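Local coordinates for anabena Tic22 (PDB 4EV1), which probably acts as a chaperone in protein transport, as a cyanobacterial member of the Tic22-like family, at residues Tyr89-Leu92 against Gln93-Lys97; Gln6-Glu9 against Lys10-Val14; Met71-Ile74 against Val75-Leu78. All blocks are in the same frame, centred on the assembly; numbering follows the deposited sequence.

Contact 1 of 3, residues Tyr89-Leu92 against Gln93-Lys97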
# COMPACT_ATOMS: atom_id res chain seq x y z
N TYR A 89 6.68 1.02 -7.46
CA TYR A 89 6.36 -0.05 -8.41
C TYR A 89 7.24 0.08 -9.68
O TYR A 89 7.96 -0.84 -10.07
CB TYR A 89 4.88 0.05 -8.81
CG TYR A 89 4.47 -0.91 -9.93
CD1 TYR A 89 4.42 -2.27 -9.71
CD2 TYR A 89 4.14 -0.43 -11.20
CE1 TYR A 89 4.05 -3.16 -10.75
CE2 TYR A 89 3.78 -1.28 -12.22
CZ TYR A 89 3.71 -2.65 -12.00
OH TYR A 89 3.34 -3.48 -13.03
N GLN A 90 7.20 1.26 -10.29
CA GLN A 90 7.95 1.53 -11.51
C GLN A 90 9.44 1.33 -11.31
O GLN A 90 10.10 0.67 -12.11
CB GLN A 90 7.63 2.95 -12.01
CG GLN A 90 8.38 3.35 -13.27
CD GLN A 90 8.09 4.78 -13.64
OE1 GLN A 90 8.57 5.73 -12.99
NE2 GLN A 90 7.28 4.95 -14.66
N GLN A 91 9.96 1.85 -10.21
CA GLN A 91 11.36 1.67 -9.92
C GLN A 91 11.73 0.17 -9.83
O GLN A 91 12.76 -0.27 -10.37
CB GLN A 91 11.76 2.41 -8.66
CG GLN A 91 13.22 2.22 -8.35
CD GLN A 91 13.74 3.08 -7.24
OE1 GLN A 91 13.47 4.27 -7.17
NE2 GLN A 91 14.53 2.47 -6.37
N LEU A 92 10.91 -0.60 -9.14
CA LEU A 92 11.18 -2.05 -9.01
C LEU A 92 11.14 -2.73 -10.39
O LEU A 92 11.97 -3.60 -10.66
CB LEU A 92 10.23 -2.72 -8.02
CG LEU A 92 10.44 -2.38 -6.55
CD1 LEU A 92 9.23 -2.83 -5.70
CD2 LEU A 92 11.76 -3.02 -6.05
N GLN A 93 10.23 -2.30 -11.26
CA GLN A 93 10.14 -2.89 -12.61
C GLN A 93 11.38 -2.51 -13.46
O GLN A 93 11.90 -3.37 -14.19
CB GLN A 93 8.84 -2.49 -13.33
CG GLN A 93 7.55 -3.03 -12.69
CD GLN A 93 7.38 -4.53 -12.92
OE1 GLN A 93 7.94 -5.35 -12.17
NE2 GLN A 93 6.64 -4.90 -13.96
N GLN A 94 11.90 -1.30 -13.27
CA GLN A 94 13.01 -0.77 -14.08
C GLN A 94 14.41 -1.08 -13.54
O GLN A 94 15.43 -0.86 -14.23
CB GLN A 94 12.85 0.76 -14.24
CG GLN A 94 11.63 1.13 -15.03
CD GLN A 94 11.34 2.62 -15.02
OE1 GLN A 94 11.88 3.37 -14.21
NE2 GLN A 94 10.46 3.05 -15.92
N THR A 95 14.50 -1.58 -12.32
CA THR A 95 15.81 -1.94 -11.77
C THR A 95 16.04 -3.47 -11.59
O THR A 95 17.05 -3.85 -11.02
CB THR A 95 16.05 -1.25 -10.43
OG1 THR A 95 15.02 -1.64 -9.51
CG2 THR A 95 16.07 0.31 -10.60
N LYS A 96 15.12 -4.30 -12.08
CA LYS A 96 15.20 -5.78 -11.99
C LYS A 96 16.53 -6.43 -12.37
O LYS A 96 16.86 -7.47 -11.83
CB LYS A 96 14.15 -6.42 -12.90
CG LYS A 96 12.75 -6.41 -12.34
CD LYS A 96 11.93 -7.57 -12.91
CE LYS A 96 10.49 -7.51 -12.38
NZ LYS A 96 9.55 -6.80 -13.32
N LYS A 97 17.25 -5.83 -13.32
CA LYS A 97 18.55 -6.36 -13.79
C LYS A 97 19.75 -5.86 -12.99
O LYS A 97 20.86 -6.37 -13.16
CB LYS A 97 18.81 -5.95 -15.23
CG LYS A 97 17.65 -6.07 -16.19
CD LYS A 97 18.15 -6.02 -17.63
CE LYS A 97 17.46 -4.91 -18.42
NZ LYS A 97 17.10 -5.30 -19.82
O HOH W 1 14.85 -0.27 -6.62

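Contact 2 of 3, residues Gln6-Glu9 against Lys10-Val14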
# COMPACT_ATOMS: atom_id res chain seq x y z
N GLN A 6 -0.68 3.32 -17.02
CA GLN A 6 -1.99 3.32 -16.38
C GLN A 6 -1.96 2.68 -14.99
O GLN A 6 -2.61 3.18 -14.08
CB GLN A 6 -3.02 2.61 -17.24
CG GLN A 6 -3.40 3.42 -18.48
CD GLN A 6 -4.26 2.62 -19.46
OE1 GLN A 6 -3.95 1.47 -19.78
NE2 GLN A 6 -5.34 3.24 -19.93
N ILE A 7 -1.27 1.55 -14.85
CA ILE A 7 -1.12 0.86 -13.58
C ILE A 7 -0.38 1.78 -12.58
O ILE A 7 -0.82 1.94 -11.45
CB ILE A 7 -0.40 -0.50 -13.73
CG1 ILE A 7 -1.27 -1.47 -14.54
CG2 ILE A 7 -0.09 -1.11 -12.41
CD1 ILE A 7 -0.69 -2.88 -14.68
N LYS A 8 0.70 2.43 -13.03
CA LYS A 8 1.43 3.36 -12.16
C LYS A 8 0.52 4.47 -11.64
O LYS A 8 0.54 4.78 -10.46
CB LYS A 8 2.69 3.93 -12.85
CG LYS A 8 3.21 5.25 -12.22
CD LYS A 8 4.54 5.66 -12.77
CE LYS A 8 5.20 6.79 -11.95
NZ LYS A 8 4.34 8.00 -11.77
N GLU A 9 -0.32 5.04 -12.51
CA GLU A 9 -1.17 6.16 -12.09
C GLU A 9 -2.25 5.75 -11.09
O GLU A 9 -2.65 6.56 -10.28
CB GLU A 9 -1.85 6.81 -13.29
CG GLU A 9 -0.91 7.59 -14.17
CD GLU A 9 -1.58 8.04 -15.47
OE1 GLU A 9 -2.84 8.08 -15.52
OE2 GLU A 9 -0.84 8.34 -16.44
N LYS A 10 -2.71 4.49 -11.17
CA LYS A 10 -3.66 3.95 -10.20
C LYS A 10 -2.96 3.77 -8.86
O LYS A 10 -3.46 4.19 -7.83
CB LYS A 10 -4.27 2.63 -10.68
CG LYS A 10 -5.29 2.77 -11.85
CD LYS A 10 -6.00 1.49 -12.11
CE LYS A 10 -6.95 1.59 -13.28
NZ LYS A 10 -7.94 2.66 -13.05
N LEU A 11 -1.80 3.13 -8.90
CA LEU A 11 -1.00 2.93 -7.69
C LEU A 11 -0.56 4.24 -7.02
O LEU A 11 -0.43 4.30 -5.78
CB LEU A 11 0.24 2.08 -8.01
CG LEU A 11 0.00 0.66 -8.45
CD1 LEU A 11 1.32 -0.06 -8.89
CD2 LEU A 11 -0.75 -0.14 -7.38
N ASP A 12 -0.30 5.26 -7.82
CA ASP A 12 0.15 6.56 -7.31
C ASP A 12 -0.84 7.28 -6.38
O ASP A 12 -0.45 8.22 -5.69
CB ASP A 12 0.49 7.51 -8.47
CG ASP A 12 1.88 7.28 -9.06
OD1 ASP A 12 2.64 6.45 -8.56
OD2 ASP A 12 2.21 7.97 -10.05
N SER A 13 -2.09 6.85 -6.37
CA SER A 13 -3.06 7.39 -5.40
C SER A 13 -2.60 7.18 -3.97
O SER A 13 -3.03 7.86 -3.08
CB SER A 13 -4.38 6.64 -5.51
OG SER A 13 -5.07 7.01 -6.66
N VAL A 14 -1.81 6.12 -3.78
CA VAL A 14 -1.49 5.61 -2.44
C VAL A 14 -0.12 6.13 -2.05
O VAL A 14 0.87 5.82 -2.72
CB VAL A 14 -1.50 4.09 -2.45
CG1 VAL A 14 -1.22 3.51 -1.09
CG2 VAL A 14 -2.86 3.54 -3.00

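Contact 3 of 3, residues Met71-Ile74 against Val75-Leu78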
# COMPACT_ATOMS: atom_id res chain seq x y z
N MET A 71 24.85 4.48 13.77
CA MET A 71 23.60 4.81 14.49
C MET A 71 23.46 6.30 14.85
O MET A 71 22.48 6.95 14.47
CB MET A 71 23.49 4.01 15.82
CG MET A 71 23.00 2.55 15.81
SD MET A 71 23.18 1.63 17.42
CE MET A 71 21.70 2.12 18.32
N GLN A 72 24.46 6.84 15.58
CA GLN A 72 24.43 8.23 16.11
C GLN A 72 24.35 9.31 15.06
O GLN A 72 23.62 10.28 15.17
CB GLN A 72 25.71 8.57 16.89
CG GLN A 72 25.62 8.60 18.41
CD GLN A 72 27.01 8.72 19.06
OE1 GLN A 72 27.92 9.33 18.50
NE2 GLN A 72 27.17 8.12 20.23
N GLU A 73 25.20 9.18 14.06
CA GLU A 73 25.30 10.19 13.03
C GLU A 73 23.99 10.14 12.21
O GLU A 73 23.34 11.17 12.00
CB GLU A 73 26.55 9.90 12.19
CG GLU A 73 26.81 10.83 11.02
CD GLU A 73 27.40 12.18 11.42
OE1 GLU A 73 27.34 12.58 12.61
OE2 GLU A 73 27.92 12.86 10.50
N ILE A 74 23.61 8.92 11.83
CA ILE A 74 22.45 8.61 11.01
C ILE A 74 21.12 9.18 11.53
O ILE A 74 20.36 9.81 10.76
CB ILE A 74 22.29 7.10 10.87
CG1 ILE A 74 23.22 6.59 9.76
CG2 ILE A 74 20.84 6.75 10.53
CD1 ILE A 74 23.41 5.10 9.77
N VAL A 75 20.83 8.95 12.81
CA VAL A 75 19.58 9.43 13.41
C VAL A 75 19.43 10.96 13.38
O VAL A 75 18.32 11.45 13.41
CB VAL A 75 19.39 8.91 14.88
CG1 VAL A 75 19.41 7.40 14.91
CG2 VAL A 75 20.45 9.52 15.85
N LYS A 76 20.53 11.70 13.30
CA LYS A 76 20.45 13.16 13.36
C LYS A 76 19.59 13.80 12.25
O LYS A 76 18.96 14.84 12.48
CB LYS A 76 21.84 13.77 13.34
CG LYS A 76 22.68 13.54 14.62
CD LYS A 76 24.14 13.86 14.35
CE LYS A 76 24.97 14.07 15.64
NZ LYS A 76 26.02 15.11 15.40
N SER A 77 19.58 13.18 11.07
CA SER A 77 18.84 13.69 9.89
C SER A 77 17.71 12.81 9.37
O SER A 77 17.21 13.03 8.24
CB SER A 77 19.85 13.91 8.78
OG SER A 77 20.56 15.13 9.01
N LEU A 78 17.23 11.86 10.15
CA LEU A 78 16.12 10.98 9.68
C LEU A 78 14.77 11.66 9.72
O LEU A 78 14.46 12.35 10.68
CB LEU A 78 16.04 9.74 10.54
CG LEU A 78 17.11 8.72 10.35
CD1 LEU A 78 16.78 7.58 11.29
CD2 LEU A 78 17.23 8.27 8.88
O HOH W 2 22.76 13.20 10.20

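Contact 1 of 3, residues Tyr89-Leu92 against Gln93-Lys97
Y89 and Q93 make the close-packed side of this helix end. The CG methylene of Q93 sits over one face of the tyrosine ring, displaced toward its rim, in a CH-pi contact 4.1 Å from the centroid of the Y89 ring. The tyrosine reaches there because its CG is anti to the backbone N (chi1 173°), while the Q93 chain bends at chi2 and brings its amide to within 20° of the ring plane. Both polar ends are bound to other helices: Y89 OH to Q197 and E4, and Q93 NE2 to the E4 carboxylate. The buried ring also packs on I7, L11 and L193, which puts this flank of helix 85-94 against helices 4-11 and 189-198.

The helix closes in mid-contact. Q93 N and Q94 N still make i to i+4 bonds to Y89 O and Q90 O, but T95 leaves helical geometry, and its N bonds to Q91 O only weakly. The hydroxyl takes over: T95 OG1 gives Q91 O a bond of 2.8 Å, arriving from above the carbonyl plane, 36° out of it. A water links the same T95 OG1 (3.2 Å) to Q91 NE2 (2.8 Å).

On the looser side, Q90 and Q94 run out with extended chains and their amides turned nearly parallel, touching through Q90 CG and Q94 NE2 at 3.4 Å. Q90 still rests on K8 of helix 4-11, whereas Q94 and K96 are exposed to solvent. Past the helix, K96 CG lies 3.4 Å from L92 O, while L92 and T95 lean on R101.

Contact 2 of 3, residues Gln6-Glu9 against Lys10-Val14
D12 OD2 takes the amine of K8 at 2.7 Å from K8 NZ, a salt bridge between residues one helical turn apart, made on the syn lone pair of the carboxylate oxygen. The lysine leaves the backbone with CG anti to N (chi1 159°), runs on extended and bends only at chi4, which turns the amine onto OD2. Its aliphatic part joins in, K8 CG lying 3.6 Å from D12 OD2, so the acid meets both the charge and the chain that carries it.

Beneath the ion pair the backbone is also tied, D12 N bonding to K8 O at 2.8 Å. L11 N gives I7 O an almost straight bond (N-H...O angle 175°), and K10 N reaches Q6 O at 3.2 Å with a weaker branch to I7 O. These bonds belong to the C-terminal part of helix 4-11, and the chain goes on through a type I beta turn from L11 to V14, closed by V14 N on L11 O, that leads into strand 15-20.

The opposite character belongs to I7 and L11, one turn apart, lying side by side and pointing the same way. I7 CG2 touches L11 CD1 at 3.9 Å, and both buried side chains pack on L193 of helix 189-198, with L11 also meeting L209 of strand 207-210. K10 passes Q6 O with its CG at 3.5 Å before heading away along an extended chain, bent only at chi4, to give its amine to the carbonyls of V207 and N205.

Contact 3 of 3, residues Met71-Ile74 against Val75-Leu78
V75 and M71 share the one regular i to i+4 backbone bond of this helix end, V75 N to M71 O at 3.1 Å. The next amide shortens its reach: K76 N binds E73 O, three residues back, also at 3.1 Å, coming in well above the carbonyl plane (52° out of it). S77 N follows the same spacing to I74 O, but at 3.5 Å the bond is weak. Water is the other polar partner here, donating to E73 O at 2.8 Å and meeting S77 OG weakly.

These bonds trace helix 69-75 as it tightens and comes undone, after which a type I beta turn from V75 to L78 hands the chain to strand 79-84. R62 of helix 51-63 ties the turn down from outside, its NH2 bonding to the carbonyl oxygens of both V75 and L78.

Charge contributes little. E73, bent at chi2 (77°), swings its carboxylate toward K76, yet the salt bridge is long, and E73 OE1 lies as near to the methylene K76 CD (3.9 Å) as to the amine.

Among the apolar residues V75 and L78 are buried, while I74 is exposed. The methyls of V75 meet two backbone oxygens: CG1 lies 3.1 Å from M71 O, and CG2, placed between its own backbone N and carbonyl carbon, lies 3.3 Å from Q72 O. V75 also packs on L61 and on K67. Replacing V75 with an alanine would probably open a gap against L61 and leave the helix end less firmly seated on helix 51-63. I74 CG2 and L78 CD1 touch at 4.2 Å, and L78 continues the packing onto I58 and L61 while I74 rests on L27.

In the fold
Along the chain the order is contact 2, contact 3, contact 1, and each lies where a helix ends: 4-11, 69-75 and 85-94. Contacts 1 and 2 are neighbours in space, their centres 15 Å apart, since helices 4-11 and 85-94 touch. Both also border helix 189-198, so elements from the start, middle and late part of the chain converge in one helix cluster. Contact 3 stands apart, 28 Å from contact 1 and 32 Å from contact 2 between centres, against helix 51-63. Strand 79-84 leads from its end toward the helix of contact 1, so the chain passes from this separate, outlying part of the protein back to the cluster.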